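Local coordinates for member of s1p family of ribosomal proteins (Pyrococcus furiosus, PDB 5YH1), which probably acts as an exonuclease on nucleic acids, and binds manganese in the DHH-domain part given, at the interface of chains A and B. Coordinates in Å, arbitrary orientation; residue numbers count along the deposited sequence, not the author numbering. Chains: chain A/B, Member of s1p family of ribosomal proteins.

Contact 1: the interface of chains A and B. Residues chain A 314, 333-334; chain B 402, 419, 421-422.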
# COMPACT_ATOMS: atom_id res chain seq x y z
N HIS A 314 -6.79 -26.68 -18.50
CA HIS A 314 -6.39 -27.20 -17.19
C HIS A 314 -7.56 -27.47 -16.26
O HIS A 314 -7.37 -27.94 -15.15
CB HIS A 314 -5.41 -26.22 -16.55
CG HIS A 314 -4.21 -25.98 -17.40
ND1 HIS A 314 -3.99 -24.80 -18.07
CD2 HIS A 314 -3.20 -26.81 -17.76
CE1 HIS A 314 -2.88 -24.89 -18.77
NE2 HIS A 314 -2.38 -26.10 -18.60
N LEU A 333 -1.49 -22.53 -9.91
CA LEU A 333 -0.61 -23.06 -10.95
C LEU A 333 -0.96 -22.59 -12.37
O LEU A 333 -0.05 -22.42 -13.20
CB LEU A 333 -0.59 -24.59 -10.94
CG LEU A 333 0.03 -25.29 -9.73
CD1 LEU A 333 0.14 -26.78 -10.02
CD2 LEU A 333 1.40 -24.72 -9.37
N TYR A 334 -2.24 -22.40 -12.65
CA TYR A 334 -2.70 -22.20 -14.03
C TYR A 334 -3.55 -20.95 -14.19
O TYR A 334 -4.60 -20.98 -14.81
CB TYR A 334 -3.49 -23.42 -14.51
CG TYR A 334 -2.72 -24.71 -14.40
CD1 TYR A 334 -1.58 -24.92 -15.16
CD2 TYR A 334 -3.11 -25.71 -13.52
CE1 TYR A 334 -0.86 -26.10 -15.06
CE2 TYR A 334 -2.40 -26.89 -13.40
CZ TYR A 334 -1.27 -27.07 -14.18
OH TYR A 334 -0.55 -28.24 -14.07
N ASP B 402 -1.35 -23.29 -23.89
CA ASP B 402 -1.94 -23.39 -22.54
C ASP B 402 -1.03 -22.90 -21.40
O ASP B 402 -1.39 -23.02 -20.23
CB ASP B 402 -2.31 -24.85 -22.27
CG ASP B 402 -1.09 -25.75 -22.21
OD1 ASP B 402 -0.09 -25.46 -22.93
OD2 ASP B 402 -1.12 -26.75 -21.46
N PHE B 419 2.44 -19.44 -16.75
CA PHE B 419 1.75 -20.13 -15.65
C PHE B 419 2.75 -20.95 -14.84
O PHE B 419 3.56 -21.68 -15.40
CB PHE B 419 0.66 -21.07 -16.19
CG PHE B 419 -0.54 -20.37 -16.78
CD1 PHE B 419 -0.84 -19.04 -16.51
CD2 PHE B 419 -1.40 -21.08 -17.62
CE1 PHE B 419 -1.95 -18.43 -17.07
CE2 PHE B 419 -2.51 -20.47 -18.18
CZ PHE B 419 -2.79 -19.15 -17.91
N GLY B 421 2.52 -23.62 -13.15
CA GLY B 421 2.43 -25.05 -13.40
C GLY B 421 3.01 -25.50 -14.73
O GLY B 421 3.12 -26.70 -14.95
N LYS B 422 3.36 -24.57 -15.61
CA LYS B 422 4.01 -24.92 -16.88
C LYS B 422 5.45 -24.39 -16.96
O LYS B 422 6.02 -24.31 -18.05
CB LYS B 422 3.20 -24.39 -18.07
CG LYS B 422 1.77 -24.94 -18.22
CD LYS B 422 1.65 -26.45 -18.05
CE LYS B 422 2.34 -27.24 -19.14
NZ LYS B 422 1.41 -27.53 -20.26
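The 3-10 turn 312-314 of chain A, which follows the long helix 286-311, and the loop carrying A:Leu333 and A:Tyr334 meet two 3-10 turns of chain B, 401-403 and 420-422, together with the loop residue B:Phe419. A main-chain hydrogen bond links the two sides: the amide N of B:Gly421 donates to the carbonyl O of A:Leu333 at 2.8 Å, nearly straight (167° at the hydrogen). Beside it the next peptide of chain A lies on an aromatic surface, the carbonyl carbon C of A:Tyr334 standing 3.9 Å above the centre of the B:Phe419 ring. That backbone, not the phenol ring, is what the phenylalanine covers.

The A:Tyr334 ring turns instead toward the 3-10 turn 420-422. Its CE1 corner lies 3.8 Å from CA of B:Gly421 and 3.9 Å from CD of B:Lys422, whose chain crosses the tyrosine obliquely. Within chain A the ring is held between neighbours, with CB of A:Leu333 toward the rim of one face and CD2 of A:His314 on the opposite face, which should limit its rotation.

A:His314 reaches B:Asp402 with its CE1-NE2 side, CG being placed anti to its own carbonyl carbon (chi1 -58°). Imidazole and carboxylate are almost parallel, their planes 16° apart, yet NE2 makes a weak, bent hydrogen bond to the carboxylate OD2 at 3.2 Å. The same OD2 receives NZ of B:Lys422 at 2.9 Å in a salt bridge within chain B, on the syn side but out of the carboxylate plane. This salt bridge, made by a lysine bent at chi2, chi3 and chi4, may fix the carboxylate and could partly offset the charge facing the histidine. The patch joins the C-terminal parts of two DHH-domain copies in the crystal, and may be either a packing contact or part of an oligomer.

Contact 2: the interface of chains A and B. Residues chain A 278, 288, 291-292; chain B 152-154.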
# COMPACT_ATOMS: atom_id res chain seq x y z
N GLU A 278 -19.89 8.74 -14.76
CA GLU A 278 -19.98 8.74 -16.21
C GLU A 278 -20.35 7.37 -16.72
O GLU A 278 -21.20 7.23 -17.61
CB GLU A 278 -18.65 9.17 -16.84
CG GLU A 278 -18.13 10.53 -16.39
CD GLU A 278 -19.03 11.68 -16.78
OE1 GLU A 278 -19.99 11.48 -17.55
OE2 GLU A 278 -18.76 12.81 -16.33
N ARG A 288 -18.88 11.26 -23.10
CA ARG A 288 -17.87 10.67 -22.21
C ARG A 288 -18.28 9.27 -21.75
O ARG A 288 -17.43 8.37 -21.69
CB ARG A 288 -17.61 11.57 -20.99
CG ARG A 288 -16.56 11.01 -20.04
CD ARG A 288 -16.15 12.05 -19.02
NE ARG A 288 -15.55 13.21 -19.66
CZ ARG A 288 -15.34 14.38 -19.07
NH1 ARG A 288 -15.67 14.56 -17.80
NH2 ARG A 288 -14.79 15.37 -19.75
N MSE A 291 -17.56 7.03 -24.77
CA MSE A 291 -16.11 6.84 -24.97
C MSE A 291 -15.53 5.90 -23.94
O MSE A 291 -14.74 5.03 -24.27
CB MSE A 291 -15.39 8.18 -24.98
CG MSE A 291 -15.73 8.92 -26.27
SE MSE A 291 -14.71 10.61 -26.35
CE MSE A 291 -15.76 11.85 -25.25
N LEU A 292 -15.93 6.04 -22.68
CA LEU A 292 -15.47 5.12 -21.64
C LEU A 292 -15.94 3.69 -21.85
O LEU A 292 -15.13 2.78 -21.90
CB LEU A 292 -15.90 5.61 -20.26
CG LEU A 292 -15.16 6.85 -19.76
CD1 LEU A 292 -15.83 7.40 -18.53
CD2 LEU A 292 -13.69 6.54 -19.48
N LYS B 152 -8.48 10.21 -23.29
CA LYS B 152 -9.17 10.86 -24.40
C LYS B 152 -10.68 11.00 -24.16
O LYS B 152 -11.31 11.91 -24.68
CB LYS B 152 -8.86 10.17 -25.73
CG LYS B 152 -7.44 10.45 -26.23
CD LYS B 152 -7.09 11.94 -26.25
CE LYS B 152 -5.82 12.21 -27.05
NZ LYS B 152 -5.42 13.64 -27.01
N ALA B 153 -11.26 10.14 -23.32
CA ALA B 153 -12.64 10.34 -22.89
C ALA B 153 -12.80 11.66 -22.13
O ALA B 153 -13.92 12.17 -22.01
CB ALA B 153 -13.10 9.18 -22.03
N TYR B 154 -11.70 12.22 -21.63
CA TYR B 154 -11.73 13.51 -20.95
C TYR B 154 -11.16 14.66 -21.78
O TYR B 154 -11.00 15.77 -21.27
CB TYR B 154 -11.00 13.38 -19.60
CG TYR B 154 -11.73 12.46 -18.67
CD1 TYR B 154 -11.60 11.09 -18.78
CD2 TYR B 154 -12.60 12.96 -17.70
CE1 TYR B 154 -12.30 10.23 -17.95
CE2 TYR B 154 -13.31 12.12 -16.87
CZ TYR B 154 -13.16 10.75 -16.99
OH TYR B 154 -13.87 9.90 -16.17
O HOH W 1 -14.26 15.11 -22.88
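Helix 286-311 of chain A receives the C-terminal end of helix 145-152 of chain B and the loop residues B:Ala153 and B:Tyr154 that follow it. The chain B segment belongs to the DHH-family N-terminal domain and lies in sequence between the manganese ligands Asp137 and His163. A:Arg288 carries the polar contact: its NE donates to the carbonyl O of B:Ala153 at 3.0 Å, bent at the hydrogen (146°) and tilted from both the carbonyl and the guanidinium planes. A water supplements this bond, lying in the guanidinium plane 3.2 Å from NH2 of A:Arg288 and 3.1 Å from the same carbonyl O of B:Ala153.

One face of the guanidinium rests against the CD2 corner of B:Tyr154, 3.4 Å from CZ of A:Arg288. The two planes are inclined by 31°, and it is CD of the arginine that lies over the ring face, toward its rim. With CG anti to the backbone N (chi1 -179°), CG and CD pass beside the carbonyl O of B:Ala153 before the bend at chi3 directs the guanidinium to that corner. On its own side, NH1 forms a long salt bridge to OE2 of A:Glu278, 3.8 Å away, which may steady the guanidinium.

The methyl CB of B:Ala153 packs 3.7 Å from CD2 of A:Leu292 and also faces CB of A:Met291, a selenomethionine. The latter's SE and CE run alongside the backbone of B:Lys152 and B:Ala153.

Contact 1 and contact 2 lie about 37 Å apart, between the centres of their C-alpha atoms, and share no residue. Helix 286-311 of chain A relates them: contact 2 uses the beginning of this helix, and contact 1 uses the 3-10 turn immediately after its end. Chain B answers with sequence-distant pieces, residues 152-154 and residues around 402 and 419-422, so the helix and the turn and loop beyond its end meet separate parts of the other copy. Such spacing could limit rocking between the copies. The interface is not an exact two-fold, and the deposited assembly holds three copies.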